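Local coordinates for sigma-54 interaction domain protein (Enterococcus faecalis, PDB 3GDW) that probably acts as an ATP-binding regulator of sigma-54-dependent transcription, and is represented here by its mannose/fructose-type PTS IIA domain, at the interface of chains A and B. Numbering follows the deposited sequence. Chains: chain A/B, Sigma-54 interaction domain protein.

The four contacts are parts of one two-fold symmetric interface, presumably a dimer of the IIA domain. Contacts 1 and 4 largely correspond with the chains exchanged, though not in every detail: helices 16-28 and 98-109 of one subunit face the region of B:His12 and B:Asp71, or of A:His12 and A:Asp71. The centres of their C-alpha atoms lie about 11 Å apart. Contacts 2 and 3, with C-alpha centres about 10 Å apart, pack the C-terminal helix on the partner's 94-95 turn. Contacts 1 and 2 share A:Ser97 and A:Met99, so the surroundings of the phosphorylation-site histidine of this family and the helical packing are continuous.

Contact 1: the interface of chains A and B. Residues chain A 20, 23, 97-99; chain B 12, 16, 71-72, 96.
The carboxylate of B:Asp71 meets A:Thr98 at one oxygen and is tied to the imidazole of B:His12 at the other. A:Thr98 OG1 donates to the anti lone pair of B:Asp71 OD2 over 2.8 Å, while the backbone N of B:His12 meets that same oxygen on the syn side, tilted out of the carboxylate plane. At the ring edge, B:His12 ND1 bonds B:Asp71 OD1 at 2.8 Å, nearly in the imidazole plane; B:Met72 N reaches OD1 from the same face, higher above the carboxylate plane. Four donors thus fix the carboxylate's rotation. Threonine suits position 98 because its hydroxyl, beside the backbone N (chi1 -49°), points at the aspartate while CG2 turns to the selenium of B:Met72. Water 2 joins A:Thr98 OG1 to B:His12 O and B:Thr16 OG1, and water 1 links A:Thr98 N to B:Thr96 O. A:Met20 CG presses tightly on the B:Thr16 methyl CG2 at 3.4 Å, the side chains crossing almost perpendicularly. The flexible selenomethionine B:Met72 lays its selenium against A:Met99 CB, 3.8 Å away. The histidine is the phosphorylation site in this family, and A:Thr98, by bonding the aspartate that holds its ring, may help keep it oriented.

Contact 2: the interface of chains A and B. Residues chain A 97, 99, 128-129, 132; chain B 94-95, 125.
B:Met95 reaches into chain A between A:Val128 and A:Met99, burying more surface than any other residue of this patch. Its backbone lies in the left-handed region, and its chain bends twice, at chi2 (-66°) and chi3, which carries the methyl CE to 3.4 Å from the selenium of A:Met99. The long, unbranched methionine chain, present here as selenomethionine, can follow such a folded path. Against its middle comes A:Val128, whose CG1, anti to the backbone N (chi1 174°), touches B:Met95 CG at a tight 3.5 Å; the side chains cross at about a right angle. That same methyl covers B:Thr94 OG1. Beside it, A:Gln132 and B:Thr94 slide past each other in opposite directions. As modelled, the amide NE2 donates in its own plane to B:Thr94 OG1 at 3.3 Å, but it also lies 2.9 Å from B:Thr94 N, where two donors would meet. The amide may therefore be turned over, making that bond doubtful; its oxygen could then accept from both backbone N and hydroxyl. One turn before A:Gln132, A:Val129 CG2 meets B:Phe125 CD1 at 3.6 Å. Water 3 links A:Ser97 OG to B:Met95 O. The site fastens the C-terminal helix of one subunit to its partner's 94-95 turn, apparently a dimer contact.

Contact 3: the interface of chains A and B. Residues chain A 93-95, 125; chain B 124, 128, 131-132.
B:Val128 splits its two methyls between A:Met95 and A:Phe125, where the C-terminal helix 114-135 of one PTS IIA domain of the mannose/fructose family crosses its partner. Apolar contacts come first. Methyl CG2 abuts the selenomethionine methyl A:Met95 CE at a tight 3.3 Å, and the chain of A:Met95, straight as far as selenium, bends at chi3 to bring CE there and close to the carbonyl oxygen of B:Ser124. Methyl CG1 comes to the CE2 and CZ corner of A:Phe125, from the side on which B:Gln132 lies, 3.6 Å from CE2. A beta-branched valine fits because its CG1, anti to the backbone N at chi1 168°, and its CG2 diverge to serve two different neighbours.

Contacts between amide and ring form the second group. B:Gln132 extends straight beyond CG and reaches over A:Phe125; its amide plane makes an angle of 51° with the ring. The amide oxygen OE1 lies 3.4 Å from ring carbon CD2, and NE2 stands above one face toward the rim, 3.7 Å from A:Ile93 CG2.

Water supplies the polar link. Water 4, also over that face of the ring, lies 2.8 Å from B:Gln132 NE2 and 2.9 Å from A:Thr94 O, so the long glutamine joins the apolar helix surface to the turn backbone. At the margin, B:Glu131 carries its carboxylate OE1 past the hydroxyl OG1 of A:Thr94 at 3.9 Å.

Contact 4: the interface of chains A and B. Residues chain A 11-12, 71-72; chain B 20, 23, 97-98.
Helices 16-28 and 98-109 of chain B meet the region of A:His12, the phosphorylation-site histidine of this family, through B:Thr23 and B:Thr98. The hydroxyl of B:Thr98 donates to A:Asp71 OD2 at 2.8 Å on the oxygen's anti lone pair, and A:His12 N bonds the same oxygen on the syn side, tilted out of the carboxylate plane. A:Met72 N holds the other oxygen, OD1, from above that plane. The carboxylate is thus held by backbone N-H groups of A:His12 and A:Met72 and by the B:Thr98 hydroxyl from the other chain. The beta-branch suits B:Thr98, since OG1 bonds the aspartate while the methyl CG2 lies 4.0 Å from the selenium of A:Met72. B:Thr23 OG1 bonds A:His12 O at 3.0 Å, with the donor well above the carbonyl plane rather than on a lone pair. The A:His12 ring, with chi2 at -69°, turns CD2 rather than ND1 toward A:Asp71 OD1; the structure alone does not show whether this ring is modelled flipped. Beside B:Thr98, the bent chain of A:Met11 brings CE to 3.8 Å from CE of the extended B:Met20. The site lies where strand 6-12 ends and the loop after strand 66-70 begins, capped by the first turn of the partner's helix 98-109.

Contact 1: the interface of chains A and B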
loop_
_atom_site.group_PDB
_atom_site.type_symbol
_atom_site.label_atom_id
_atom_site.label_comp_id
_atom_site.label_asym_id
_atom_site.label_seq_id
_atom_site.Cartn_x
_atom_site.Cartn_y
_atom_site.Cartn_z
HETATM N N MSE A 20 -1.234 -3.472 -8.203
HETATM C CA MSE A 20 -1.200 -2.025 -8.046
HETATM C C MSE A 20 -0.722 -1.378 -9.337
HETATM O O MSE A 20 -1.298 -0.377 -9.772
HETATM C CB MSE A 20 -0.312 -1.565 -6.877
HETATM C CG MSE A 20 -0.828 -1.881 -5.486
HETATM SE SE MSE A 20 0.341 -1.005 -4.196
HETATM C CE MSE A 20 1.944 -1.852 -4.780
ATOM N N THR A 23 -3.505 -1.436 -11.992
ATOM C CA THR A 23 -4.526 -0.410 -11.662
ATOM C C THR A 23 -4.086 0.958 -12.167
ATOM O O THR A 23 -4.875 1.712 -12.757
ATOM C CB THR A 23 -4.732 -0.304 -10.125
ATOM O OG1 THR A 23 -5.280 -1.520 -9.634
ATOM C CG2 THR A 23 -5.685 0.837 -9.740
ATOM N N SER A 97 1.342 2.330 -1.352
ATOM C CA SER A 97 -0.059 1.946 -1.591
ATOM C C SER A 97 -0.453 2.365 -2.990
ATOM O O SER A 97 0.321 3.017 -3.679
ATOM C CB SER A 97 -0.982 2.628 -0.574
ATOM O OG SER A 97 -0.808 4.037 -0.610
ATOM N N THR A 98 -1.670 1.999 -3.403
ATOM C CA THR A 98 -2.157 2.269 -4.753
ATOM C C THR A 98 -1.924 3.724 -5.231
ATOM O O THR A 98 -1.411 3.943 -6.336
ATOM C CB THR A 98 -3.651 1.896 -4.871
ATOM O OG1 THR A 98 -3.845 0.576 -4.341
ATOM C CG2 THR A 98 -4.102 1.913 -6.334
HETATM N N MSE A 99 -2.293 4.695 -4.407
HETATM C CA MSE A 99 -2.142 6.087 -4.813
HETATM C C MSE A 99 -0.682 6.510 -5.000
HETATM O O MSE A 99 -0.399 7.394 -5.812
HETATM C CB MSE A 99 -2.846 7.023 -3.841
HETATM C CG MSE A 99 -2.341 8.431 -3.958
HETATM SE SE MSE A 99 -3.443 9.695 -3.003
HETATM C CE MSE A 99 -2.002 10.761 -2.237
ATOM N N HIS B 12 -8.635 -0.580 -4.666
ATOM C CA HIS B 12 -8.852 -0.544 -6.095
ATOM C C HIS B 12 -7.990 -1.606 -6.778
ATOM O O HIS B 12 -6.844 -1.813 -6.373
ATOM C CB HIS B 12 -8.439 0.823 -6.635
ATOM C CG HIS B 12 -9.300 1.943 -6.151
ATOM N ND1 HIS B 12 -9.382 2.297 -4.819
ATOM C CD2 HIS B 12 -10.088 2.816 -6.827
ATOM C CE1 HIS B 12 -10.199 3.331 -4.694
ATOM N NE2 HIS B 12 -10.646 3.659 -5.898
ATOM N N THR B 16 -5.026 -6.445 -5.147
ATOM C CA THR B 16 -4.159 -5.771 -4.180
ATOM C C THR B 16 -4.588 -6.065 -2.760
ATOM O O THR B 16 -3.752 -6.483 -1.939
ATOM C CB THR B 16 -4.134 -4.261 -4.378
ATOM O OG1 THR B 16 -3.869 -4.012 -5.756
ATOM C CG2 THR B 16 -3.015 -3.637 -3.531
ATOM N N ASP B 71 -7.228 2.043 0.315
ATOM C CA ASP B 71 -6.121 2.688 -0.360
ATOM C C ASP B 71 -6.389 4.182 -0.626
ATOM O O ASP B 71 -5.628 5.033 -0.154
ATOM C CB ASP B 71 -5.675 1.917 -1.632
ATOM C CG ASP B 71 -6.839 1.579 -2.594
ATOM O OD1 ASP B 71 -8.036 1.946 -2.341
ATOM O OD2 ASP B 71 -6.540 0.951 -3.634
HETATM N N MSE B 72 -7.429 4.506 -1.390
HETATM C CA MSE B 72 -7.640 5.880 -1.855
HETATM C C MSE B 72 -9.099 6.081 -2.284
HETATM O O MSE B 72 -9.924 5.176 -2.133
HETATM C CB MSE B 72 -6.699 6.171 -3.026
HETATM C CG MSE B 72 -6.868 5.163 -4.156
HETATM SE SE MSE B 72 -5.819 5.497 -5.683
HETATM C CE MSE B 72 -6.389 7.344 -6.043
ATOM N N THR B 96 -3.376 2.434 3.027
ATOM C CA THR B 96 -2.976 1.186 3.673
ATOM C C THR B 96 -1.926 0.465 2.824
ATOM O O THR B 96 -2.037 0.418 1.615
ATOM C CB THR B 96 -4.176 0.261 3.895
ATOM O OG1 THR B 96 -5.150 0.926 4.704
ATOM C CG2 THR B 96 -3.740 -0.987 4.630
HETATM O O HOH W 1 -2.689 -0.044 -1.203
HETATM O O HOH W 2 -4.139 -1.434 -6.313
#

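Contact 2: the interface of chains A and B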
loop_
_atom_site.group_PDB
_atom_site.type_symbol
_atom_site.label_atom_id
_atom_site.label_comp_id
_atom_site.label_asym_id
_atom_site.label_seq_id
_atom_site.Cartn_x
_atom_site.Cartn_y
_atom_site.Cartn_z
ATOM N N SER A 97 1.342 2.330 -1.352
ATOM C CA SER A 97 -0.059 1.946 -1.591
ATOM C C SER A 97 -0.453 2.365 -2.990
ATOM O O SER A 97 0.321 3.017 -3.679
ATOM C CB SER A 97 -0.982 2.628 -0.574
ATOM O OG SER A 97 -0.808 4.037 -0.610
HETATM N N MSE A 99 -2.293 4.695 -4.407
HETATM C CA MSE A 99 -2.142 6.087 -4.813
HETATM C C MSE A 99 -0.682 6.510 -5.000
HETATM O O MSE A 99 -0.399 7.394 -5.812
HETATM C CB MSE A 99 -2.846 7.023 -3.841
HETATM C CG MSE A 99 -2.341 8.431 -3.958
HETATM SE SE MSE A 99 -3.443 9.695 -3.003
HETATM C CE MSE A 99 -2.002 10.761 -2.237
ATOM N N VAL A 128 -1.963 13.528 3.380
ATOM C CA VAL A 128 -3.079 12.609 3.528
ATOM C C VAL A 128 -3.066 11.986 4.915
ATOM O O VAL A 128 -4.120 11.851 5.533
ATOM C CB VAL A 128 -3.074 11.518 2.430
ATOM C CG1 VAL A 128 -4.155 10.495 2.695
ATOM C CG2 VAL A 128 -3.300 12.175 1.053
ATOM N N VAL A 129 -1.871 11.605 5.381
ATOM C CA VAL A 129 -1.681 11.131 6.759
ATOM C C VAL A 129 -2.228 12.142 7.772
ATOM O O VAL A 129 -3.033 11.785 8.638
ATOM C CB VAL A 129 -0.212 10.803 7.090
ATOM C CG1 VAL A 129 -0.038 10.636 8.613
ATOM C CG2 VAL A 129 0.194 9.539 6.400
ATOM N N GLN A 132 -5.990 12.375 7.591
ATOM C CA GLN A 132 -6.558 11.125 8.115
ATOM C C GLN A 132 -6.628 11.121 9.643
ATOM O O GLN A 132 -7.643 10.737 10.229
ATOM C CB GLN A 132 -5.748 9.916 7.634
ATOM C CG GLN A 132 -5.829 8.691 8.548
ATOM C CD GLN A 132 -7.079 7.845 8.325
ATOM O OE1 GLN A 132 -7.819 7.525 9.270
ATOM N NE2 GLN A 132 -7.315 7.479 7.075
ATOM N N THR B 94 -6.969 5.193 5.392
ATOM C CA THR B 94 -6.506 5.244 3.997
ATOM C C THR B 94 -5.005 4.966 3.867
ATOM O O THR B 94 -4.295 4.880 4.870
ATOM C CB THR B 94 -6.759 6.639 3.344
ATOM O OG1 THR B 94 -6.025 7.650 4.043
ATOM C CG2 THR B 94 -8.211 6.998 3.360
HETATM N N MSE B 95 -4.541 4.847 2.617
HETATM C CA MSE B 95 -3.109 4.733 2.293
HETATM C C MSE B 95 -2.530 3.453 2.898
HETATM O O MSE B 95 -1.369 3.400 3.266
HETATM C CB MSE B 95 -2.326 5.996 2.739
HETATM C CG MSE B 95 -2.852 7.311 2.182
HETATM SE SE MSE B 95 -2.660 7.468 0.227
HETATM C CE MSE B 95 -4.478 8.101 -0.175
ATOM N N PHE B 125 2.303 5.189 10.679
ATOM C CA PHE B 125 2.282 6.199 9.643
ATOM C C PHE B 125 3.240 7.338 10.018
ATOM O O PHE B 125 4.065 7.731 9.191
ATOM C CB PHE B 125 0.863 6.710 9.375
ATOM C CG PHE B 125 0.090 5.868 8.381
ATOM C CD1 PHE B 125 0.289 6.012 7.008
ATOM C CD2 PHE B 125 -0.812 4.931 8.813
ATOM C CE1 PHE B 125 -0.425 5.232 6.086
ATOM C CE2 PHE B 125 -1.534 4.156 7.905
ATOM C CZ PHE B 125 -1.338 4.309 6.540
HETATM O O HOH W 3 0.635 4.636 1.522
#

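Contact 3: the interface of chains A and B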
loop_
_atom_site.group_PDB
_atom_site.type_symbol
_atom_site.label_atom_id
_atom_site.label_comp_id
_atom_site.label_asym_id
_atom_site.label_seq_id
_atom_site.Cartn_x
_atom_site.Cartn_y
_atom_site.Cartn_z
ATOM N N ILE A 93 10.674 4.870 -1.787
ATOM C CA ILE A 93 9.509 5.208 -0.976
ATOM C C ILE A 93 8.967 3.902 -0.406
ATOM O O ILE A 93 8.701 2.953 -1.154
ATOM C CB ILE A 93 8.441 5.967 -1.812
ATOM C CG1 ILE A 93 8.987 7.339 -2.220
ATOM C CG2 ILE A 93 7.130 6.145 -1.032
ATOM C CD1 ILE A 93 8.190 8.053 -3.222
ATOM N N THR A 94 8.811 3.869 0.912
ATOM C CA THR A 94 8.286 2.704 1.612
ATOM C C THR A 94 6.798 2.882 1.845
ATOM O O THR A 94 6.221 3.916 1.467
ATOM C CB THR A 94 8.998 2.478 2.966
ATOM O OG1 THR A 94 8.604 3.490 3.901
ATOM C CG2 THR A 94 10.483 2.519 2.785
HETATM N N MSE A 95 6.182 1.871 2.455
HETATM C CA MSE A 95 4.752 1.863 2.751
HETATM C C MSE A 95 3.942 2.254 1.513
HETATM O O MSE A 95 3.031 3.048 1.566
HETATM C CB MSE A 95 4.413 2.705 3.999
HETATM C CG MSE A 95 3.358 1.999 4.886
HETATM SE SE MSE A 95 2.939 3.107 6.369
HETATM C CE MSE A 95 4.056 2.150 7.671
ATOM N N PHE A 125 1.887 12.216 0.544
ATOM C CA PHE A 125 1.764 11.191 1.559
ATOM C C PHE A 125 1.584 11.862 2.929
ATOM O O PHE A 125 0.701 11.497 3.701
ATOM C CB PHE A 125 2.972 10.275 1.542
ATOM C CG PHE A 125 2.927 9.192 2.570
ATOM C CD1 PHE A 125 2.161 8.041 2.371
ATOM C CD2 PHE A 125 3.658 9.315 3.746
ATOM C CE1 PHE A 125 2.136 7.028 3.348
ATOM C CE2 PHE A 125 3.633 8.338 4.733
ATOM C CZ PHE A 125 2.888 7.181 4.535
ATOM N N SER B 124 2.667 4.145 13.275
ATOM C CA SER B 124 3.393 3.591 12.157
ATOM C C SER B 124 3.440 4.580 11.007
ATOM O O SER B 124 4.484 4.783 10.422
ATOM C CB SER B 124 2.763 2.268 11.686
ATOM O OG SER B 124 2.934 1.245 12.665
ATOM N N VAL B 128 6.883 6.673 9.435
ATOM C CA VAL B 128 7.213 6.747 8.013
ATOM C C VAL B 128 7.302 8.188 7.493
ATOM O O VAL B 128 8.150 8.490 6.650
ATOM C CB VAL B 128 6.211 5.918 7.146
ATOM C CG1 VAL B 128 6.383 6.230 5.627
ATOM C CG2 VAL B 128 6.444 4.457 7.395
ATOM N N GLU B 131 10.691 9.270 8.681
ATOM C CA GLU B 131 11.740 8.608 7.884
ATOM C C GLU B 131 11.865 9.251 6.501
ATOM O O GLU B 131 12.973 9.542 6.044
ATOM C CB GLU B 131 11.472 7.096 7.741
ATOM C CG GLU B 131 12.539 6.323 6.954
ATOM C CD GLU B 131 12.339 4.800 6.990
ATOM O OE1 GLU B 131 11.254 4.312 6.593
ATOM O OE2 GLU B 131 13.282 4.085 7.398
ATOM N N GLN B 132 10.724 9.480 5.852
ATOM C CA GLN B 132 10.683 10.184 4.570
ATOM C C GLN B 132 11.179 11.629 4.675
ATOM O O GLN B 132 11.945 12.094 3.816
ATOM C CB GLN B 132 9.273 10.139 3.948
ATOM C CG GLN B 132 8.975 8.828 3.208
ATOM C CD GLN B 132 7.537 8.718 2.693
ATOM O OE1 GLN B 132 6.840 9.721 2.538
ATOM N NE2 GLN B 132 7.082 7.489 2.453
HETATM O O HOH W 4 4.703 6.444 1.423
#

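Contact 4: the interface of chains A and B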
loop_
_atom_site.group_PDB
_atom_site.type_symbol
_atom_site.label_atom_id
_atom_site.label_comp_id
_atom_site.label_asym_id
_atom_site.label_seq_id
_atom_site.Cartn_x
_atom_site.Cartn_y
_atom_site.Cartn_z
HETATM N N MSE A 11 6.875 -5.487 -3.908
HETATM C CA MSE A 11 5.938 -5.744 -2.789
HETATM C C MSE A 11 5.956 -7.218 -2.392
HETATM O O MSE A 11 6.168 -8.099 -3.233
HETATM C CB MSE A 11 4.499 -5.394 -3.173
HETATM C CG MSE A 11 4.265 -3.967 -3.672
HETATM SE SE MSE A 11 4.613 -2.637 -2.284
HETATM C CE MSE A 11 2.883 -2.701 -1.427
ATOM N N HIS A 12 5.639 -7.485 -1.127
ATOM C CA HIS A 12 5.470 -8.857 -0.663
ATOM C C HIS A 12 4.123 -9.472 -0.947
ATOM O O HIS A 12 3.089 -8.952 -0.556
ATOM C CB HIS A 12 5.774 -8.933 0.823
ATOM C CG HIS A 12 7.211 -8.719 1.114
ATOM N ND1 HIS A 12 8.174 -9.641 0.761
ATOM C CD2 HIS A 12 7.869 -7.660 1.641
ATOM C CE1 HIS A 12 9.366 -9.164 1.077
ATOM N NE2 HIS A 12 9.206 -7.973 1.631
ATOM N N ASP A 71 7.290 -2.029 0.126
ATOM C CA ASP A 71 6.402 -2.068 1.277
ATOM C C ASP A 71 7.189 -2.247 2.574
ATOM O O ASP A 71 7.152 -1.402 3.437
ATOM C CB ASP A 71 5.274 -3.110 1.129
ATOM C CG ASP A 71 5.771 -4.521 0.740
ATOM O OD1 ASP A 71 6.999 -4.754 0.609
ATOM O OD2 ASP A 71 4.899 -5.417 0.574
HETATM N N MSE A 72 7.908 -3.346 2.669
HETATM C CA MSE A 72 8.363 -3.837 3.955
HETATM C C MSE A 72 9.829 -3.734 4.090
HETATM O O MSE A 72 10.538 -3.633 3.102
HETATM C CB MSE A 72 7.977 -5.291 4.147
HETATM C CG MSE A 72 6.583 -5.576 3.712
HETATM SE SE MSE A 72 5.774 -6.330 5.168
HETATM C CE MSE A 72 6.090 -8.229 4.789
HETATM N N MSE B 20 -2.335 -8.554 -0.333
HETATM C CA MSE B 20 -1.787 -8.006 0.911
HETATM C C MSE B 20 -2.278 -8.758 2.129
HETATM O O MSE B 20 -1.479 -9.018 3.037
HETATM C CB MSE B 20 -2.154 -6.539 1.120
HETATM C CG MSE B 20 -1.300 -5.583 0.450
HETATM SE SE MSE B 20 -1.857 -3.790 1.006
HETATM C CE MSE B 20 -0.759 -2.895 -0.302
ATOM N N THR B 23 -0.645 -12.244 2.390
ATOM C CA THR B 23 0.690 -12.034 2.972
ATOM C C THR B 23 0.683 -11.918 4.506
ATOM O O THR B 23 1.434 -12.633 5.198
ATOM C CB THR B 23 1.342 -10.777 2.358
ATOM O OG1 THR B 23 1.653 -11.051 0.991
ATOM C CG2 THR B 23 2.645 -10.397 3.099
ATOM N N SER B 97 -0.874 -0.036 3.476
ATOM C CA SER B 97 0.152 -0.834 2.826
ATOM C C SER B 97 0.256 -2.180 3.575
ATOM O O SER B 97 -0.401 -2.376 4.576
ATOM C CB SER B 97 1.493 -0.084 2.863
ATOM O OG SER B 97 2.420 -0.692 1.977
ATOM N N THR B 98 1.086 -3.093 3.074
ATOM C CA THR B 98 1.221 -4.461 3.631
ATOM C C THR B 98 1.445 -4.458 5.143
ATOM O O THR B 98 0.801 -5.204 5.864
ATOM C CB THR B 98 2.393 -5.194 2.933
ATOM O OG1 THR B 98 2.328 -4.930 1.530
ATOM C CG2 THR B 98 2.296 -6.701 3.142
#